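Local coordinates for putative (Helicobacter pylori, PDB 4O8S), which probably transfers nucleotidyl groups, as a nucleotidyltransferase superfamily protein of the AbiEii toxin family, at residues K158-E161 against E162-N165; E103-Y106 against R107-P110; N165-L168 against A169-K173. All coordinates share one frame; numbering follows the deposited sequence.

Contact 1 (K158-E161 against E162-N165)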
loop_
_atom_site.group_PDB
_atom_site.type_symbol
_atom_site.label_atom_id
_atom_site.label_comp_id
_atom_site.label_asym_id
_atom_site.label_seq_id
_atom_site.Cartn_x
_atom_site.Cartn_y
_atom_site.Cartn_z
ATOM N N LYS A 158 3.770 -0.212 -14.203
ATOM C CA LYS A 158 4.400 0.833 -15.003
ATOM C C LYS A 158 5.800 1.194 -14.507
ATOM O O LYS A 158 6.715 1.400 -15.309
ATOM C CB LYS A 158 3.518 2.091 -15.016
ATOM C CG LYS A 158 3.931 3.159 -16.049
ATOM C CD LYS A 158 3.041 4.405 -15.931
ATOM C CE LYS A 158 3.366 5.443 -17.007
ATOM N NZ LYS A 158 2.474 5.312 -18.204
ATOM N N HIS A 159 5.971 1.292 -13.188
ATOM C CA HIS A 159 7.225 1.807 -12.648
ATOM C C HIS A 159 8.089 0.759 -11.961
ATOM O O HIS A 159 9.275 1.004 -11.688
ATOM C CB HIS A 159 6.952 2.955 -11.681
ATOM C CG HIS A 159 6.217 4.096 -12.305
ATOM N ND1 HIS A 159 6.833 5.014 -13.131
ATOM C CD2 HIS A 159 4.914 4.466 -12.236
ATOM C CE1 HIS A 159 5.944 5.908 -13.532
ATOM N NE2 HIS A 159 4.772 5.595 -13.007
ATOM N N TYR A 160 7.516 -0.402 -11.664
ATOM C CA TYR A 160 8.302 -1.416 -10.966
ATOM C C TYR A 160 8.192 -2.780 -11.621
ATOM O O TYR A 160 8.136 -3.804 -10.932
ATOM C CB TYR A 160 7.880 -1.496 -9.497
ATOM C CG TYR A 160 8.262 -0.274 -8.708
ATOM C CD1 TYR A 160 9.519 -0.169 -8.128
ATOM C CD2 TYR A 160 7.373 0.778 -8.542
ATOM C CE1 TYR A 160 9.882 0.954 -7.401
ATOM C CE2 TYR A 160 7.728 1.908 -7.814
ATOM C CZ TYR A 160 8.987 1.988 -7.254
ATOM O OH TYR A 160 9.360 3.100 -6.522
ATOM N N GLU A 161 8.178 -2.804 -12.947
ATOM C CA GLU A 161 7.913 -4.045 -13.664
ATOM C C GLU A 161 8.948 -5.138 -13.378
ATOM O O GLU A 161 8.651 -6.330 -13.512
ATOM C CB GLU A 161 7.817 -3.793 -15.177
ATOM C CG GLU A 161 9.161 -3.753 -15.907
ATOM C CD GLU A 161 9.002 -3.992 -17.418
ATOM O OE1 GLU A 161 8.487 -3.085 -18.111
ATOM O OE2 GLU A 161 9.364 -5.096 -17.902
ATOM N N GLU A 162 10.156 -4.742 -12.988
ATOM C CA GLU A 162 11.214 -5.723 -12.754
ATOM C C GLU A 162 10.941 -6.583 -11.510
ATOM O O GLU A 162 11.595 -7.604 -11.291
ATOM C CB GLU A 162 12.591 -5.038 -12.680
ATOM C CG GLU A 162 12.816 -4.122 -11.453
ATOM C CD GLU A 162 12.128 -2.745 -11.552
ATOM O OE1 GLU A 162 11.292 -2.532 -12.471
ATOM O OE2 GLU A 162 12.428 -1.868 -10.696
ATOM N N HIS A 163 9.950 -6.187 -10.710
ATOM C CA HIS A 163 9.645 -6.923 -9.487
ATOM C C HIS A 163 8.566 -7.968 -9.691
ATOM O O HIS A 163 8.231 -8.712 -8.769
ATOM C CB HIS A 163 9.237 -5.963 -8.379
ATOM C CG HIS A 163 10.345 -5.062 -7.927
ATOM N ND1 HIS A 163 11.207 -5.398 -6.902
ATOM C CD2 HIS A 163 10.733 -3.837 -8.360
ATOM C CE1 HIS A 163 12.069 -4.410 -6.716
ATOM N NE2 HIS A 163 11.807 -3.453 -7.593
ATOM N N PHE A 164 8.001 -8.030 -10.891
ATOM C CA PHE A 164 7.039 -9.083 -11.166
ATOM C C PHE A 164 7.788 -10.352 -11.560
ATOM O O PHE A 164 8.741 -10.292 -12.336
ATOM C CB PHE A 164 6.107 -8.675 -12.305
ATOM C CG PHE A 164 5.108 -7.630 -11.921
ATOM C CD1 PHE A 164 5.487 -6.296 -11.802
ATOM C CD2 PHE A 164 3.788 -7.981 -11.683
ATOM C CE1 PHE A 164 4.570 -5.316 -11.433
ATOM C CE2 PHE A 164 2.844 -7.003 -11.310
ATOM C CZ PHE A 164 3.244 -5.665 -11.188
ATOM N N ASN A 165 7.362 -11.501 -11.040
ATOM C CA ASN A 165 7.816 -12.770 -11.605
ATOM C C ASN A 165 6.697 -13.392 -12.448
ATOM O O ASN A 165 5.625 -12.781 -12.595
ATOM C CB ASN A 165 8.301 -13.721 -10.503
ATOM C CG ASN A 165 7.236 -13.996 -9.448
ATOM O OD1 ASN A 165 6.033 -14.060 -9.742
ATOM N ND2 ASN A 165 7.680 -14.170 -8.204
HETATM O O HOH W 1 9.429 -8.589 -14.728
#

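Contact 2 (E103-Y106 against R107-P110)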
loop_
_atom_site.group_PDB
_atom_site.type_symbol
_atom_site.label_atom_id
_atom_site.label_comp_id
_atom_site.label_asym_id
_atom_site.label_seq_id
_atom_site.Cartn_x
_atom_site.Cartn_y
_atom_site.Cartn_z
ATOM N N GLU A 103 -3.371 0.014 11.687
ATOM C CA GLU A 103 -3.664 -1.403 11.836
ATOM C C GLU A 103 -2.416 -2.264 11.822
ATOM O O GLU A 103 -1.453 -1.994 11.083
ATOM C CB GLU A 103 -4.598 -1.865 10.728
ATOM C CG GLU A 103 -6.019 -1.342 10.850
ATOM C CD GLU A 103 -7.012 -2.316 10.240
ATOM O OE1 GLU A 103 -6.744 -3.551 10.292
ATOM O OE2 GLU A 103 -8.043 -1.850 9.703
ATOM N N ILE A 104 -2.437 -3.324 12.623
ATOM C CA ILE A 104 -1.331 -4.260 12.657
ATOM C C ILE A 104 -1.860 -5.680 12.520
ATOM O O ILE A 104 -2.880 -6.041 13.138
ATOM C CB ILE A 104 -0.549 -4.161 13.981
ATOM C CG1 ILE A 104 -0.386 -2.698 14.401
ATOM C CG2 ILE A 104 0.805 -4.873 13.874
ATOM C CD1 ILE A 104 0.289 -2.525 15.758
ATOM N N SER A 105 -1.165 -6.488 11.721
ATOM C CA SER A 105 -1.407 -7.925 11.671
ATOM C C SER A 105 -0.198 -8.660 12.265
ATOM O O SER A 105 0.939 -8.383 11.872
ATOM C CB SER A 105 -1.658 -8.381 10.228
ATOM O OG SER A 105 -1.570 -9.804 10.149
ATOM N N TYR A 106 -0.436 -9.571 13.221
ATOM C CA TYR A 106 0.634 -10.362 13.852
ATOM C C TYR A 106 0.781 -11.747 13.185
ATOM O O TYR A 106 -0.181 -12.240 12.600
ATOM C CB TYR A 106 0.398 -10.462 15.375
ATOM C CG TYR A 106 0.293 -9.098 16.038
ATOM C CD1 TYR A 106 1.436 -8.361 16.328
ATOM C CD2 TYR A 106 -0.940 -8.534 16.342
ATOM C CE1 TYR A 106 1.366 -7.107 16.897
ATOM C CE2 TYR A 106 -1.023 -7.264 16.924
ATOM C CZ TYR A 106 0.141 -6.561 17.190
ATOM O OH TYR A 106 0.100 -5.307 17.766
ATOM N N ARG A 107 1.976 -12.344 13.230
ATOM C CA ARG A 107 2.292 -13.610 12.516
ATOM C C ARG A 107 1.894 -13.657 11.021
ATOM O O ARG A 107 1.727 -14.728 10.427
ATOM C CB ARG A 107 1.749 -14.843 13.261
ATOM C CG ARG A 107 2.516 -16.152 12.996
ATOM C CD ARG A 107 3.857 -16.187 13.720
ATOM N NE ARG A 107 4.996 -15.922 12.841
ATOM C CZ ARG A 107 6.258 -15.869 13.258
ATOM N NH1 ARG A 107 6.538 -16.056 14.541
ATOM N NH2 ARG A 107 7.240 -15.626 12.400
ATOM N N ASP A 108 1.731 -12.480 10.433
ATOM C CA ASP A 108 1.657 -12.319 8.995
ATOM C C ASP A 108 3.123 -12.181 8.621
ATOM O O ASP A 108 3.543 -12.471 7.498
ATOM C CB ASP A 108 0.936 -11.003 8.697
ATOM C CG ASP A 108 0.097 -11.050 7.431
ATOM O OD1 ASP A 108 0.575 -11.580 6.402
ATOM O OD2 ASP A 108 -1.047 -10.539 7.471
ATOM N N ALA A 109 3.889 -11.783 9.636
ATOM C CA ALA A 109 5.194 -11.136 9.506
ATOM C C ALA A 109 6.157 -11.689 8.471
ATOM O O ALA A 109 6.367 -12.904 8.381
ATOM C CB ALA A 109 5.876 -11.057 10.865
ATOM N N PRO A 110 6.759 -10.777 7.695
ATOM C CA PRO A 110 7.843 -11.149 6.786
ATOM C C PRO A 110 9.054 -11.581 7.602
ATOM O O PRO A 110 9.225 -11.118 8.738
ATOM C CB PRO A 110 8.149 -9.835 6.052
ATOM C CG PRO A 110 7.693 -8.751 6.993
ATOM C CD PRO A 110 6.497 -9.322 7.695
#

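Contact 3 (N165-L168 against A169-K173)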
loop_
_atom_site.group_PDB
_atom_site.type_symbol
_atom_site.label_atom_id
_atom_site.label_comp_id
_atom_site.label_asym_id
_atom_site.label_seq_id
_atom_site.Cartn_x
_atom_site.Cartn_y
_atom_site.Cartn_z
ATOM N N ASN A 165 7.362 -11.501 -11.040
ATOM C CA ASN A 165 7.816 -12.770 -11.605
ATOM C C ASN A 165 6.697 -13.392 -12.448
ATOM O O ASN A 165 5.625 -12.781 -12.595
ATOM C CB ASN A 165 8.301 -13.721 -10.503
ATOM C CG ASN A 165 7.236 -13.996 -9.448
ATOM O OD1 ASN A 165 6.033 -14.060 -9.742
ATOM N ND2 ASN A 165 7.680 -14.170 -8.204
ATOM N N LEU A 166 6.927 -14.592 -12.986
ATOM C CA LEU A 166 5.926 -15.253 -13.831
ATOM C C LEU A 166 4.577 -15.392 -13.156
ATOM O O LEU A 166 3.538 -15.174 -13.780
ATOM C CB LEU A 166 6.403 -16.637 -14.286
ATOM C CG LEU A 166 7.203 -16.665 -15.593
ATOM C CD1 LEU A 166 7.798 -18.049 -15.856
ATOM C CD2 LEU A 166 6.321 -16.227 -16.750
ATOM N N ASP A 167 4.591 -15.756 -11.880
ATOM C CA ASP A 167 3.351 -15.974 -11.161
ATOM C C ASP A 167 2.581 -14.667 -10.977
ATOM O O ASP A 167 1.376 -14.605 -11.225
ATOM C CB ASP A 167 3.622 -16.639 -9.805
ATOM C CG ASP A 167 2.372 -16.715 -8.930
ATOM O OD1 ASP A 167 1.549 -17.639 -9.151
ATOM O OD2 ASP A 167 2.210 -15.846 -8.027
ATOM N N LEU A 168 3.274 -13.620 -10.538
ATOM C CA LEU A 168 2.632 -12.317 -10.337
ATOM C C LEU A 168 2.127 -11.757 -11.666
ATOM O O LEU A 168 1.002 -11.252 -11.744
ATOM C CB LEU A 168 3.611 -11.331 -9.693
ATOM C CG LEU A 168 4.068 -11.662 -8.273
ATOM C CD1 LEU A 168 5.106 -10.653 -7.811
ATOM C CD2 LEU A 168 2.877 -11.678 -7.319
ATOM N N ALA A 169 2.967 -11.846 -12.702
ATOM C CA ALA A 169 2.614 -11.359 -14.033
ATOM C C ALA A 169 1.414 -12.109 -14.582
ATOM O O ALA A 169 0.496 -11.505 -15.161
ATOM C CB ALA A 169 3.791 -11.485 -14.989
ATOM N N SER A 170 1.415 -13.426 -14.395
ATOM C CA SER A 170 0.321 -14.239 -14.907
ATOM C C SER A 170 -0.995 -13.834 -14.259
ATOM O O SER A 170 -2.020 -13.700 -14.938
ATOM C CB SER A 170 0.591 -15.729 -14.690
ATOM O OG SER A 170 -0.513 -16.495 -15.146
ATOM N N ARG A 171 -0.959 -13.618 -12.947
ATOM C CA ARG A 171 -2.151 -13.198 -12.218
ATOM C C ARG A 171 -2.584 -11.787 -12.622
ATOM O O ARG A 171 -3.779 -11.503 -12.735
ATOM C CB ARG A 171 -1.906 -13.272 -10.705
ATOM C CG ARG A 171 -1.567 -14.686 -10.194
ATOM C CD ARG A 171 -0.864 -14.646 -8.830
ATOM N NE ARG A 171 -1.735 -14.134 -7.768
ATOM C CZ ARG A 171 -1.300 -13.707 -6.581
ATOM N NH1 ARG A 171 0.000 -13.724 -6.294
ATOM N NH2 ARG A 171 -2.163 -13.255 -5.676
ATOM N N LEU A 172 -1.612 -10.905 -12.845
ATOM C CA LEU A 172 -1.916 -9.526 -13.222
ATOM C C LEU A 172 -2.591 -9.508 -14.587
ATOM O O LEU A 172 -3.564 -8.779 -14.789
ATOM C CB LEU A 172 -0.644 -8.687 -13.270
ATOM C CG LEU A 172 -0.834 -7.215 -13.645
ATOM C CD1 LEU A 172 -1.489 -6.443 -12.505
ATOM C CD2 LEU A 172 0.502 -6.594 -14.030
ATOM N N LYS A 173 -2.070 -10.328 -15.503
ATOM C CA LYS A 173 -2.640 -10.518 -16.837
ATOM C C LYS A 173 -4.071 -11.029 -16.746
ATOM O O LYS A 173 -4.970 -10.504 -17.407
ATOM C CB LYS A 173 -1.771 -11.494 -17.644
ATOM C CG LYS A 173 -2.172 -11.664 -19.106
ATOM C CD LYS A 173 -1.192 -12.576 -19.848
ATOM C CE LYS A 173 -1.684 -12.886 -21.263
ATOM N NZ LYS A 173 -0.708 -13.695 -22.062
#

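Contact 1 (K158-E161 against E162-N165)
Tyr-160 and His-163 meet at the point where a helix gives way to a tight turn, a worked example of how a chain changes course within a few residues. Backbone bonds set the framework. His-163 N donates to Tyr-160 O at 3.0 Å, and Phe-164 N donates to Glu-161 O at 3.2 Å; both are nearly straight, with N-H...O angles of 165°, yet each donor stands above the plane of its carbonyl group. A water bridges Glu-161 O and Phe-164 O, donating to both and lying 2.7 Å from Glu-161 O, so that Glu-161 O receives two hydrogens.

Aromatic packing accompanies the backbone bonds. The Tyr-160 and His-163 side chains run side by side in the same direction, with CB of Tyr-160 3.9 Å from CD2 of His-163. Their planes are inclined by 54°, an oblique pairing, and CD2 lies at the edge of the tyrosine ring. The hydroxyl of Tyr-160 is bonded farther off, to the carbonyl of Tyr-37. Phe-164 presents its ring edge to the backbone: its CD1 is 3.6 Å from Glu-161 O and also close to Tyr-160 O. The same ring is buried against Ile-130 and Ile-216.

The acidic side chain of Glu-162 behaves differently. It has CG between its backbone N and carbonyl carbon (chi1 68°) and then bends at the next bond, which folds the carboxylate back over the preceding chain; Glu-162 OE1 comes within 3.2 Å of Glu-161 N, but the angle is too poor for a hydrogen bond.

Successive bonds from residue i+3 to residue i are the signature of a 3-10 turn, here the connector between helix 147-159 and helix 166-176.

Contact 2 (E103-Y106 against R107-P110)
Asp-108 reaches back to Ser-105, linking the loop to the strand it has just left. Its CB already lies 3.1 Å from Ser-105 OG, and its CG is 3.4 Å from that same OG. At the tip, OD2 accepts a hydrogen bond from Ser-105 OG at 2.8 Å, through the anti lone pair, the one facing away from OD1. On the serine side, OG sits anti to the backbone N (chi1 166°), a rotation that sends the hydroxyl forward to the carboxylate. Ser-105 CB follows it, 3.6 Å from Asp-108 OD2. The link should be read with some caution, because Asp-108 is poorly ordered, as is Arg-107 in the turn.

Asp-49 OD1 is a nearby like charge, and Lys-28 makes a long, weak ion pair with OD2. Ser-105 belongs to strand 98-106, which runs parallel to strand 46-50 and bonds to it through the backbone of Phe-48 and Cys-50. Asp-47 of that strand, which touches Glu-103, lies in an Asp-Leu-Asp stretch resembling the metal-binding acids of nucleotidyltransferases. Within the loop, the backbone O of Asp-108 accepts a hydrogen bond from Arg-128 of helix 126-139.

Contact 3 (N165-L168 against A169-K173)
Asp-167 and Arg-171, one helical turn apart, make the ionic contact of this segment, an instance of how the first turns of a helix combine capping, backbone bonding and charge. The salt bridge is long: Asp-167 OD2 stands 3.5 Å from Arg-171 NH1, near the guanidinium plane and at its edge, with the two flat groups inclined by 43°. Asp-167 OD2 is also 3.4 Å from Arg-171 CD, so the carboxylate rests on the aliphatic part as much as on the charged end. A bend at chi3 (66°) accompanies the approach of NH1 to this carboxylate. The stronger partners of the guanidinium lie elsewhere, Asp-131 at NH1 and Asp-139 at NE, so three acids share one arginine.

Van der Waals packing is slighter. The methyl Leu-168 CD2 rests on the guanidinium, 3.7 Å from Arg-171 NH1 and oblique to the plane.

Hydrogen bonds open the helix. Asn-165 is the N-cap: its OD1 accepts from Leu-168 N at 2.9 Å, nearly straight at 172°, which satisfies an N-H that precedes the regular pattern. The backbone O of Asn-165 takes Ala-169 N at 2.8 Å, and the same i to i+4 bonding carries on from Leu-166 O to Ser-170 N and from Asp-167 O to Arg-171 N. Leu-168 O receives Leu-172 N at 2.9 Å.

Within the fold, helix 166-176 is held between two others. Leu-168 and Arg-171 face helix 126-139, packing on Ile-130 and Leu-134 respectively, whereas Leu-166, Ala-169 and Leu-172 lie against the long helix 202-231, at Leu-220 and Ala-213.

Contacts 1 and 3 are consecutive: Asn-165, the last residue of contact 1, caps the helix of contact 3, and their centres are 10 Å apart. They also touch through side chains, Phe-164 CE2 meeting Leu-172 CD2 at 3.6 Å, so the turn and the following helix pack together. Contact 2 lies apart, its centre 24 Å from each of the others. The nearest atoms of contacts 1 and 2 are about 14 Å apart. Between contacts 2 and 3 the nearest atoms are about 12 Å apart. Helix 126-139 touches all three, through Arg-128, Ile-130 and Asp-131 among others. Only contact 2 adjoins the acidic strand 46-50, probably the catalytic region; the other two belong to the helical part.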